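Local atomic coordinates of Udp-n-acetylglucosamine pyrophosphorylase (Trypanosoma brucei, PDB entry 4BQH), a protein that probably catalyses the joining of UTP and N-acetylglucosamine 1-phosphate into UDP-N-acetylglucosamine with release of diphosphate, and binds an allosteric inhibitor. Residues A[114-119]-A[275-280]; A[291-296]-A[359-364]; A[60-65]-A[380-385]; A[222-227]-A[385-390]. One frame throughout, in Å; residues are numbered along the deposited sequence.

Contact 1. Residues A[114-119]-A[275-280]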
# COMPACT_ATOMS: atom_id res chain seq x y z
N ILE A 114 8.61 10.20 8.83
CA ILE A 114 8.00 9.24 7.88
C ILE A 114 7.02 8.27 8.55
O ILE A 114 7.34 7.68 9.58
CB ILE A 114 9.09 8.43 7.12
CG1 ILE A 114 10.12 9.37 6.47
CG2 ILE A 114 8.48 7.39 6.15
CD1 ILE A 114 9.49 10.43 5.57
N ALA A 115 5.85 8.11 7.96
CA ALA A 115 4.93 7.05 8.34
C ALA A 115 4.76 6.11 7.16
O ALA A 115 4.84 6.55 6.00
CB ALA A 115 3.58 7.61 8.76
N PHE A 116 4.53 4.83 7.44
CA PHE A 116 4.20 3.85 6.40
C PHE A 116 2.82 3.32 6.71
O PHE A 116 2.59 2.79 7.79
CB PHE A 116 5.21 2.68 6.31
CG PHE A 116 4.97 1.82 5.11
CD1 PHE A 116 3.94 0.88 5.11
CD2 PHE A 116 5.73 1.99 3.96
CE1 PHE A 116 3.69 0.12 3.97
CE2 PHE A 116 5.48 1.24 2.82
CZ PHE A 116 4.45 0.32 2.82
N LEU A 117 1.90 3.44 5.76
CA LEU A 117 0.51 3.02 5.96
C LEU A 117 0.34 1.70 5.20
O LEU A 117 0.44 1.66 3.96
CB LEU A 117 -0.43 4.11 5.43
CG LEU A 117 -1.94 4.00 5.69
CD1 LEU A 117 -2.62 5.30 5.27
CD2 LEU A 117 -2.56 2.80 4.98
N ILE A 118 0.12 0.61 5.93
CA ILE A 118 -0.11 -0.69 5.27
C ILE A 118 -1.61 -0.90 5.06
O ILE A 118 -2.40 -0.86 6.02
CB ILE A 118 0.33 -1.88 6.15
CG1 ILE A 118 1.79 -1.79 6.55
CG2 ILE A 118 0.05 -3.19 5.39
CD1 ILE A 118 2.24 -2.95 7.46
N LEU A 119 -2.03 -1.14 3.81
CA LEU A 119 -3.44 -1.45 3.53
C LEU A 119 -3.66 -2.91 3.91
O LEU A 119 -3.12 -3.83 3.25
CB LEU A 119 -3.76 -1.19 2.04
CG LEU A 119 -3.40 0.20 1.50
CD1 LEU A 119 -3.43 0.19 -0.02
CD2 LEU A 119 -4.36 1.25 2.03
N TYR A 275 5.55 12.93 5.65
CA TYR A 275 5.12 12.10 4.50
C TYR A 275 4.59 10.77 4.97
O TYR A 275 5.09 10.20 5.93
CB TYR A 275 6.26 11.83 3.52
CG TYR A 275 6.83 13.10 2.95
CD1 TYR A 275 6.27 13.69 1.82
CD2 TYR A 275 7.90 13.73 3.59
CE1 TYR A 275 6.81 14.90 1.31
CE2 TYR A 275 8.42 14.91 3.13
CZ TYR A 275 7.90 15.49 1.99
OH TYR A 275 8.46 16.68 1.55
N VAL A 276 3.62 10.25 4.23
CA VAL A 276 3.02 8.94 4.47
C VAL A 276 3.24 8.12 3.20
O VAL A 276 2.75 8.51 2.12
CB VAL A 276 1.50 9.07 4.74
CG1 VAL A 276 0.89 7.70 5.04
CG2 VAL A 276 1.22 10.00 5.93
N GLN A 277 3.99 7.03 3.32
CA GLN A 277 4.13 6.09 2.21
C GLN A 277 3.02 5.05 2.35
O GLN A 277 2.77 4.57 3.45
CB GLN A 277 5.48 5.41 2.26
CG GLN A 277 5.67 4.47 1.05
CD GLN A 277 7.03 3.76 1.05
OE1 GLN A 277 7.86 3.98 1.92
NE2 GLN A 277 7.25 2.89 0.06
N ILE A 278 2.34 4.74 1.25
CA ILE A 278 1.17 3.85 1.31
C ILE A 278 1.44 2.64 0.45
O ILE A 278 1.89 2.78 -0.70
CB ILE A 278 -0.10 4.56 0.82
CG1 ILE A 278 -0.36 5.80 1.70
CG2 ILE A 278 -1.31 3.61 0.89
CD1 ILE A 278 -1.20 6.84 1.04
N GLY A 279 1.16 1.46 0.98
CA GLY A 279 1.33 0.23 0.18
C GLY A 279 0.45 -0.89 0.65
O GLY A 279 -0.01 -0.89 1.79
N ASN A 280 0.18 -1.85 -0.25
CA ASN A 280 -0.63 -2.99 0.11
C ASN A 280 0.23 -4.10 0.74
O ASN A 280 1.33 -4.38 0.26
CB ASN A 280 -1.29 -3.54 -1.16
CG ASN A 280 -2.47 -4.46 -0.85
OD1 ASN A 280 -2.36 -5.47 -0.14
ND2 ASN A 280 -3.62 -4.10 -1.42
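Phe116 and Gln277 meet halfway along two neighbouring parallel strands, 114-119 and 275-280, in the central sheet of a GT-A-type nucleotidyltransferase fold. Five backbone hydrogen bonds, from Ala115 N-Tyr275 O at one end to Leu119 N-Gly279 O at the other, join the strands; the shortest runs from Leu117 N to Gln277 O, 2.7 Å. That carbonyl oxygen has a second neighbour, because it also lies over one face of the Phe116 ring, offset toward the rim and 3.9 Å from CG. Phe116 CG stands anti to the backbone N (chi1 -171°), and the ring leans across onto the partner strand. Gly279, with no side chain, lets the far end of the ring settle close to the backbone, CZ lying 4.1 Å from Gly279 CA. On the other face the contacts are mostly aliphatic: Leu117 CB touches Val276 CG1 at 3.8 Å, and Leu119 CD2 touches Ile278 CG2 at 4.0 Å. Branched residues suit this buried layer, where helix 241-246 packs on Leu117 and Leu119, while helix 291-300 covers Ile114, Tyr275 and Gln277 on the opposite face. A buried glutamine needs partners for its amide, and Gln277 finds them in Asn287 O and, weakly, Asp290 N. Its extended chain passes the ring with CD 3.4 Å from Phe116 CE2, the planes 64° apart, and OE1 sits in the ring plane at the edge, 3.6 Å from Phe116 CD2.

Contact 2. Residues A[291-296]-A[359-364]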
# COMPACT_ATOMS: atom_id res chain seq x y z
N PRO A 291 14.13 5.22 0.99
CA PRO A 291 14.74 6.54 1.13
C PRO A 291 14.92 7.27 -0.21
O PRO A 291 14.96 8.50 -0.22
CB PRO A 291 16.11 6.23 1.78
CG PRO A 291 16.45 4.85 1.24
CD PRO A 291 15.11 4.14 1.29
N VAL A 292 15.01 6.56 -1.33
CA VAL A 292 15.09 7.25 -2.65
C VAL A 292 13.73 7.89 -2.99
O VAL A 292 13.67 9.03 -3.47
CB VAL A 292 15.55 6.31 -3.76
CG1 VAL A 292 15.53 6.97 -5.14
CG2 VAL A 292 16.95 5.77 -3.43
N PHE A 293 12.65 7.15 -2.75
CA PHE A 293 11.27 7.62 -2.96
C PHE A 293 11.04 8.87 -2.10
O PHE A 293 10.56 9.89 -2.57
CB PHE A 293 10.37 6.47 -2.48
CG PHE A 293 8.93 6.50 -2.94
CD1 PHE A 293 8.50 7.23 -4.04
CD2 PHE A 293 8.02 5.69 -2.29
CE1 PHE A 293 7.15 7.16 -4.46
CE2 PHE A 293 6.68 5.61 -2.69
CZ PHE A 293 6.26 6.36 -3.78
N ILE A 294 11.42 8.78 -0.83
CA ILE A 294 11.29 9.90 0.13
C ILE A 294 12.15 11.11 -0.27
O ILE A 294 11.67 12.25 -0.25
CB ILE A 294 11.62 9.43 1.56
CG1 ILE A 294 10.57 8.38 2.01
CG2 ILE A 294 11.68 10.61 2.54
CD1 ILE A 294 11.08 7.54 3.19
N GLY A 295 13.40 10.85 -0.62
CA GLY A 295 14.33 11.92 -1.03
C GLY A 295 13.84 12.62 -2.29
O GLY A 295 13.88 13.86 -2.39
N TYR A 296 13.33 11.84 -3.23
CA TYR A 296 12.74 12.41 -4.45
C TYR A 296 11.56 13.32 -4.12
O TYR A 296 11.45 14.44 -4.66
CB TYR A 296 12.29 11.27 -5.37
CG TYR A 296 11.74 11.67 -6.72
CD1 TYR A 296 12.47 12.50 -7.61
CD2 TYR A 296 10.53 11.16 -7.15
CE1 TYR A 296 11.94 12.82 -8.87
CE2 TYR A 296 9.99 11.48 -8.39
CZ TYR A 296 10.69 12.30 -9.24
OH TYR A 296 10.10 12.55 -10.46
N SER A 359 1.55 2.18 -5.25
CA SER A 359 2.58 2.50 -4.29
C SER A 359 2.77 4.03 -4.35
O SER A 359 3.21 4.55 -5.37
CB SER A 359 3.88 1.80 -4.67
OG SER A 359 4.90 2.16 -3.75
N ASN A 360 2.41 4.72 -3.27
CA ASN A 360 2.34 6.18 -3.26
C ASN A 360 3.05 6.78 -2.07
O ASN A 360 3.16 6.15 -1.01
CB ASN A 360 0.90 6.72 -3.19
CG ASN A 360 -0.04 6.14 -4.24
OD1 ASN A 360 0.33 5.83 -5.38
ND2 ASN A 360 -1.29 6.07 -3.87
N LEU A 361 3.54 8.00 -2.24
CA LEU A 361 4.08 8.75 -1.12
C LEU A 361 3.38 10.10 -1.11
O LEU A 361 3.45 10.83 -2.09
CB LEU A 361 5.60 8.89 -1.28
CG LEU A 361 6.32 9.57 -0.12
CD1 LEU A 361 6.33 8.69 1.11
CD2 LEU A 361 7.75 9.83 -0.52
N CYS A 362 2.69 10.42 -0.02
CA CYS A 362 1.92 11.65 0.02
C CYS A 362 2.36 12.51 1.18
O CYS A 362 2.64 11.99 2.26
CB CYS A 362 0.44 11.33 0.20
SG CYS A 362 -0.23 10.36 -1.17
N SER A 363 2.37 13.84 0.99
CA SER A 363 2.59 14.74 2.12
C SER A 363 1.42 14.64 3.10
O SER A 363 0.28 14.31 2.74
CB SER A 363 2.72 16.20 1.65
OG SER A 363 1.48 16.68 1.15
N LEU A 364 1.69 14.97 4.35
CA LEU A 364 0.60 15.01 5.31
C LEU A 364 -0.41 16.11 4.96
O LEU A 364 -1.61 15.94 5.13
CB LEU A 364 1.12 15.18 6.75
CG LEU A 364 0.08 14.73 7.79
CD1 LEU A 364 -0.12 13.22 7.79
CD2 LEU A 364 0.49 15.17 9.19
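Leu361 meets Phe293 through its CB, which sits over one face of the aromatic ring, 3.8 Å from the centroid and 18° off the normal: a CH-pi contact displaced toward the rim, with Phe293 CZ the nearest ring atom at 3.6 Å. From there the leucine runs toward the helix while the phenylalanine runs toward the strand, so the two side chains slide past each other in opposite directions. CG stands anti to the backbone N (chi1 -176°), and the two methyls beyond it part company. CD2 reaches the helix backbone, 3.5 Å from Phe293 O and 3.6 Å from Ile294 CA; the leucine and Ile294 side chains cross at about a right angle, Leu361 CD2 lying 4.1 Å from Ile294 CG1. CD1 instead packs on the neighbouring strand, 3.6 Å from Gln277 CA. A forked leucine therefore suits the place, so that one residue packs against both the helix and the neighbouring strand. The flat Phe293 ring extends the cover along strand 359-363, its CZ lying 3.5 Å from Leu361 N, and Val305 and Met426 pack on it from other strands. No hydrogen bond crosses this interface. It is helix-on-sheet packing of the layered alpha/beta core of the GT-A-type fold, with helix 291-300 laid over a sheet that turns mixed where 359-363 runs antiparallel to 275-280.

Contact 3. Residues A[60-65]-A[380-385]. With 9VU ((3S)-3-[2-(1,3-benzodioxol-5-yl)-2-oxidanylidene-ethyl]-4-bromanyl-5-methyl-3-oxidanyl-1H-indol-2-one), chain C.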
# COMPACT_ATOMS: atom_id res chain seq x y z
N GLU A 60 -24.36 9.95 -9.13
CA GLU A 60 -23.34 10.49 -10.00
C GLU A 60 -22.48 9.39 -10.61
O GLU A 60 -22.20 9.39 -11.82
CB GLU A 60 -22.45 11.50 -9.28
CG GLU A 60 -21.20 11.86 -10.09
CD GLU A 60 -20.94 13.35 -10.23
OE1 GLU A 60 -21.39 14.13 -9.37
OE2 GLU A 60 -20.26 13.74 -11.20
N SER A 61 -22.09 8.43 -9.77
CA SER A 61 -21.24 7.33 -10.24
C SER A 61 -21.94 6.51 -11.32
O SER A 61 -21.29 6.06 -12.26
CB SER A 61 -20.78 6.44 -9.09
OG SER A 61 -20.11 7.22 -8.11
N LEU A 62 -23.25 6.32 -11.20
CA LEU A 62 -24.01 5.66 -12.25
C LEU A 62 -24.00 6.45 -13.55
O LEU A 62 -23.80 5.86 -14.62
CB LEU A 62 -25.46 5.36 -11.83
CG LEU A 62 -25.64 4.18 -10.86
CD1 LEU A 62 -27.06 4.13 -10.31
CD2 LEU A 62 -25.23 2.83 -11.46
N GLU A 63 -24.20 7.77 -13.47
CA GLU A 63 -24.15 8.66 -14.67
C GLU A 63 -22.82 8.59 -15.43
O GLU A 63 -22.80 8.48 -16.66
CB GLU A 63 -24.42 10.11 -14.28
CG GLU A 63 -25.86 10.39 -13.91
CD GLU A 63 -26.80 10.05 -15.03
OE1 GLU A 63 -26.70 10.69 -16.11
OE2 GLU A 63 -27.63 9.14 -14.84
N ILE A 64 -21.73 8.64 -14.67
CA ILE A 64 -20.35 8.61 -15.20
C ILE A 64 -20.03 7.32 -15.96
O ILE A 64 -19.33 7.35 -16.97
CB ILE A 64 -19.33 8.84 -14.06
CG1 ILE A 64 -19.20 10.34 -13.77
CG2 ILE A 64 -17.96 8.22 -14.38
CD1 ILE A 64 -18.58 10.63 -12.42
N SER A 65 -20.54 6.19 -15.47
CA SER A 65 -20.26 4.90 -16.09
C SER A 65 -21.09 4.68 -17.37
O SER A 65 -21.17 3.56 -17.88
CB SER A 65 -20.46 3.75 -15.09
OG SER A 65 -21.75 3.79 -14.50
N TYR A 380 -17.22 8.25 -7.84
CA TYR A 380 -16.72 6.91 -7.53
C TYR A 380 -16.85 6.02 -8.76
O TYR A 380 -17.46 6.40 -9.77
CB TYR A 380 -17.49 6.29 -6.35
CG TYR A 380 -17.15 6.81 -4.96
CD1 TYR A 380 -17.16 8.18 -4.67
CD2 TYR A 380 -16.86 5.92 -3.93
CE1 TYR A 380 -16.90 8.65 -3.39
CE2 TYR A 380 -16.58 6.38 -2.65
CZ TYR A 380 -16.60 7.75 -2.38
OH TYR A 380 -16.35 8.21 -1.12
N HIS A 381 -16.28 4.82 -8.66
CA HIS A 381 -16.33 3.83 -9.72
C HIS A 381 -17.42 2.83 -9.40
O HIS A 381 -17.34 2.10 -8.40
CB HIS A 381 -14.98 3.12 -9.80
CG HIS A 381 -13.84 4.03 -10.18
ND1 HIS A 381 -13.23 4.84 -9.28
CD2 HIS A 381 -13.19 4.21 -11.39
CE1 HIS A 381 -12.25 5.53 -9.90
NE2 HIS A 381 -12.22 5.14 -11.19
N ALA A 382 -18.46 2.80 -10.23
CA ALA A 382 -19.62 1.93 -10.00
C ALA A 382 -19.48 0.68 -10.84
O ALA A 382 -19.04 0.73 -12.01
CB ALA A 382 -20.90 2.67 -10.38
N ALA A 383 -19.84 -0.46 -10.28
CA ALA A 383 -19.83 -1.71 -11.02
C ALA A 383 -21.09 -2.50 -10.67
O ALA A 383 -21.52 -2.50 -9.53
CB ALA A 383 -18.58 -2.54 -10.68
N ARG A 384 -21.69 -3.14 -11.68
CA ARG A 384 -22.83 -4.04 -11.47
C ARG A 384 -22.30 -5.41 -11.15
O ARG A 384 -21.43 -5.93 -11.85
CB ARG A 384 -23.71 -4.14 -12.74
CG ARG A 384 -24.32 -2.85 -13.21
CD ARG A 384 -23.72 -2.40 -14.55
NE ARG A 384 -23.97 -0.97 -14.79
CZ ARG A 384 -25.00 -0.48 -15.49
NH1 ARG A 384 -25.89 -1.29 -16.05
NH2 ARG A 384 -25.12 0.83 -15.63
N LYS A 385 -22.82 -6.01 -10.08
CA LYS A 385 -22.31 -7.25 -9.54
C LYS A 385 -23.47 -8.13 -9.10
O LYS A 385 -24.52 -7.62 -8.72
CB LYS A 385 -21.42 -6.98 -8.33
CG LYS A 385 -20.16 -6.18 -8.58
CD LYS A 385 -19.02 -7.08 -9.02
CE LYS A 385 -17.82 -6.26 -9.45
NZ LYS A 385 -16.93 -7.07 -10.32
OAN 9VU C . -19.30 9.19 3.85
CAH 9VU C . -18.22 9.66 4.25
NAG 9VU C . -17.99 10.02 5.52
CAC 9VU C . -16.73 10.53 5.60
CAB 9VU C . -16.10 11.02 6.67
CAA 9VU C . -14.80 11.55 6.62
CAF 9VU C . -14.17 11.57 5.37
CAJ 9VU C . -12.84 12.11 5.26
CAE 9VU C . -14.87 11.04 4.27
BRA 9VU C . -13.95 11.03 2.61
CAD 9VU C . -16.13 10.53 4.38
CAI 9VU C . -17.08 9.97 3.46
OAL 9VU C . -17.50 10.97 2.52
CAM 9VU C . -16.56 8.81 2.57
CAO 9VU C . -16.23 7.52 3.36
OAP 9VU C . -16.58 7.47 4.55
CAQ 9VU C . -15.61 6.44 2.66
CAV 9VU C . -15.00 6.60 1.42
CAU 9VU C . -14.42 5.57 0.77
OAY 9VU C . -13.78 5.56 -0.43
CAX 9VU C . -13.74 4.16 -0.80
OAW 9VU C . -13.73 3.49 0.47
CAT 9VU C . -14.38 4.35 1.31
CAS 9VU C . -14.94 4.12 2.51
CAR 9VU C . -15.55 5.16 3.22
O HOH W 1 -18.62 5.06 -12.02
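Ser61 and Tyr380 make the one direct polar link between the end of helix 51-64 and the start of strand 381-387. Tyr380 N gives a weak hydrogen bond to Ser61 OG, 3.1 Å long and bent to 125° at the hydrogen. With chi1 at -56°, OG lies beside its own backbone N and anti to the carbonyl carbon; its stronger partner is Val57 O, one helical turn back. A small hydroxyl suits this place, since it can stay close to its own helix and still meet the strand backbone.

Water does more of the polar work. A single molecule donates to Ser61 O and to Tyr380 O and accepts from Ala382 N, each at 2.9 Å, joining helix and strand by backbone atoms that do not meet directly.

The apolar contact is modest. Ala382 CB points at the helix and touches Ser61 CB at 4.0 Å, with Leu62 CD2 at its margin, 4.5 Å away; the short methyl allows helix and strand to approach closely. Leu399 and Ile397 of the paired strand 394-400 extend this patch.

The aromatic ring of Tyr380 leads away from residues 60-65 to the bound inhibitor. Tyr380 OH lies 3.3 Å from CAV of the benzodioxole ring, and Tyr380 CE2 lies 3.7 Å from the dioxole oxygen OAY. Phe54, from the same helix as Ser61, meets the tyrosine ring at a steep angle, while Gly48 O and Asp50 N hydrogen-bond the ligand. Through Tyr380 the contact borders the inhibitor pocket, an allosteric site.

Contact 4. Residues A[222-227]-A[385-390]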
# COMPACT_ATOMS: atom_id res chain seq x y z
N ARG A 222 -32.07 1.89 -3.28
CA ARG A 222 -32.11 1.31 -1.94
C ARG A 222 -30.86 0.51 -1.63
O ARG A 222 -30.41 -0.29 -2.45
CB ARG A 222 -33.31 0.39 -1.75
CG ARG A 222 -34.64 1.12 -1.63
CD ARG A 222 -35.76 0.11 -1.46
NE ARG A 222 -37.04 0.66 -1.89
CZ ARG A 222 -38.03 -0.05 -2.45
NH1 ARG A 222 -37.89 -1.36 -2.66
NH2 ARG A 222 -39.16 0.55 -2.80
N ILE A 223 -30.34 0.68 -0.43
CA ILE A 223 -29.28 -0.19 0.06
C ILE A 223 -29.83 -1.62 0.13
O ILE A 223 -30.95 -1.85 0.64
CB ILE A 223 -28.74 0.27 1.44
CG1 ILE A 223 -27.95 1.57 1.26
CG2 ILE A 223 -27.83 -0.78 2.06
CD1 ILE A 223 -27.52 2.25 2.55
N ILE A 224 -29.05 -2.56 -0.39
CA ILE A 224 -29.45 -3.96 -0.37
C ILE A 224 -29.16 -4.55 1.01
O ILE A 224 -28.15 -4.22 1.63
CB ILE A 224 -28.70 -4.75 -1.46
CG1 ILE A 224 -29.10 -4.25 -2.86
CG2 ILE A 224 -28.97 -6.26 -1.31
CD1 ILE A 224 -28.13 -4.64 -3.96
N MET A 225 -30.08 -5.39 1.50
CA MET A 225 -29.87 -6.13 2.74
C MET A 225 -29.31 -7.51 2.44
O MET A 225 -29.86 -8.25 1.61
CB MET A 225 -31.21 -6.28 3.50
CG MET A 225 -31.93 -4.97 3.82
SD MET A 225 -30.94 -3.92 4.89
CE MET A 225 -31.06 -4.81 6.45
N GLU A 226 -28.20 -7.86 3.09
CA GLU A 226 -27.68 -9.22 3.02
C GLU A 226 -28.64 -10.16 3.77
O GLU A 226 -28.94 -11.28 3.31
CB GLU A 226 -26.28 -9.30 3.62
CG GLU A 226 -25.61 -10.66 3.45
CD GLU A 226 -24.15 -10.67 3.85
OE1 GLU A 226 -23.61 -9.62 4.26
OE2 GLU A 226 -23.54 -11.75 3.76
N ASN A 227 -29.10 -9.68 4.91
CA ASN A 227 -30.14 -10.38 5.72
C ASN A 227 -30.78 -9.35 6.65
O ASN A 227 -30.46 -8.17 6.59
CB ASN A 227 -29.54 -11.58 6.49
CG ASN A 227 -28.40 -11.20 7.42
OD1 ASN A 227 -28.58 -10.45 8.37
ND2 ASN A 227 -27.22 -11.74 7.15
N LYS A 385 -22.82 -6.01 -10.08
CA LYS A 385 -22.31 -7.25 -9.54
C LYS A 385 -23.47 -8.13 -9.10
O LYS A 385 -24.52 -7.62 -8.72
CB LYS A 385 -21.42 -6.98 -8.33
CG LYS A 385 -20.16 -6.18 -8.58
CD LYS A 385 -19.02 -7.08 -9.02
CE LYS A 385 -17.82 -6.26 -9.45
NZ LYS A 385 -16.93 -7.07 -10.32
N LYS A 386 -23.29 -9.44 -9.19
CA LYS A 386 -24.28 -10.36 -8.65
C LYS A 386 -23.96 -10.53 -7.18
O LYS A 386 -22.87 -10.93 -6.83
CB LYS A 386 -24.20 -11.71 -9.37
CG LYS A 386 -25.43 -12.59 -9.22
CD LYS A 386 -25.09 -13.97 -9.77
CE LYS A 386 -26.31 -14.84 -9.98
NZ LYS A 386 -25.89 -16.14 -10.58
N ILE A 387 -24.91 -10.22 -6.31
CA ILE A 387 -24.61 -10.15 -4.89
C ILE A 387 -25.39 -11.24 -4.13
O ILE A 387 -26.59 -11.23 -4.19
CB ILE A 387 -25.02 -8.77 -4.35
CG1 ILE A 387 -24.13 -7.70 -4.97
CG2 ILE A 387 -24.93 -8.75 -2.82
CD1 ILE A 387 -24.60 -6.31 -4.63
N PRO A 388 -24.69 -12.15 -3.44
CA PRO A 388 -25.41 -13.19 -2.67
C PRO A 388 -26.14 -12.56 -1.49
O PRO A 388 -25.57 -11.70 -0.81
CB PRO A 388 -24.27 -14.08 -2.15
CG PRO A 388 -23.09 -13.76 -3.03
CD PRO A 388 -23.23 -12.28 -3.27
N THR A 389 -27.38 -12.97 -1.25
CA THR A 389 -28.12 -12.55 -0.05
C THR A 389 -28.85 -13.75 0.51
O THR A 389 -28.98 -14.76 -0.16
CB THR A 389 -29.16 -11.42 -0.29
OG1 THR A 389 -30.39 -11.96 -0.83
CG2 THR A 389 -28.60 -10.33 -1.25
N ILE A 390 -29.33 -13.64 1.74
CA ILE A 390 -30.08 -14.75 2.35
C ILE A 390 -31.44 -14.98 1.64
O ILE A 390 -32.15 -15.97 1.92
CB ILE A 390 -30.29 -14.47 3.86
CG1 ILE A 390 -30.46 -15.78 4.66
CG2 ILE A 390 -31.45 -13.49 4.05
CD1 ILE A 390 -30.19 -15.68 6.14
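Glu226 O accepts a hydrogen bond from Ile390 N, 2.9 Å long and almost straight at 176°, the sole hydrogen bond joining segments 222-227 and 385-390. Carbon atoms of the partner gather round the same oxygen, with Ile390 CG2 at 3.4 Å and Thr389 CB at 3.6 Å, so the beta-branched side chains of Thr389 and Ile390 flank the bond in this surface contact.

To one side of this bond lies an apolar patch. Ile224 and Ile387 reach toward each other tip to tip, their CD1 methyls 4.0 Å apart, and the Ile224 and Thr389 side chains cross at about a right angle, their CG2 methyls 4.1 Å apart. Isoleucine suits this position because its two branches can serve two partners. Cys232 backs both isoleucines and Cys215 also touches Ile387; these cysteines are seen as a disulfide in this protein.

Thr389 has both characters at once. Its chi1 of 81° puts OG1 between the backbone N and the carbonyl carbon, where it hydrogen-bonds Gly392 O and Lys391 N within its own turn, while CG2 is left to the apolar patch. Past the hydrogen bond, Asn227 CB packs on Ile390 CG2 at 3.6 Å, and Asn227 OD1 is held by Gly229 N.

The bend that presents Glu226 O is a classic beta bulge: Glu226 and Asn227 together face Arg230 on the antiparallel neighbour, strand 230-234. The contact therefore docks a bulged edge strand of a small three-stranded antiparallel sheet against the turn of the beta-hairpin formed by strands 381-387 and 394-400.

In the fold
Contacts 1 and 2 belong to the buried core and share one mixed sheet: strand 275-280 is the parallel partner in contact 1 and the antiparallel neighbour of 359-363, the strand of contact 2, and it leads on along the chain to helix 291-300. Contact 1 is built on regular backbone bonds, contact 2 on apolar packing alone. Contacts 3 and 4 lie farther from the centre, contact 3 still largely buried and contact 4 at the surface; their centres are about 17 Å apart, and they use successive parts of strand 381-387, sharing Lys385. There the bonding is sparse: a water bridge and a weak bond beside the inhibitor in contact 3, one straight backbone bond with isoleucine packing in contact 4.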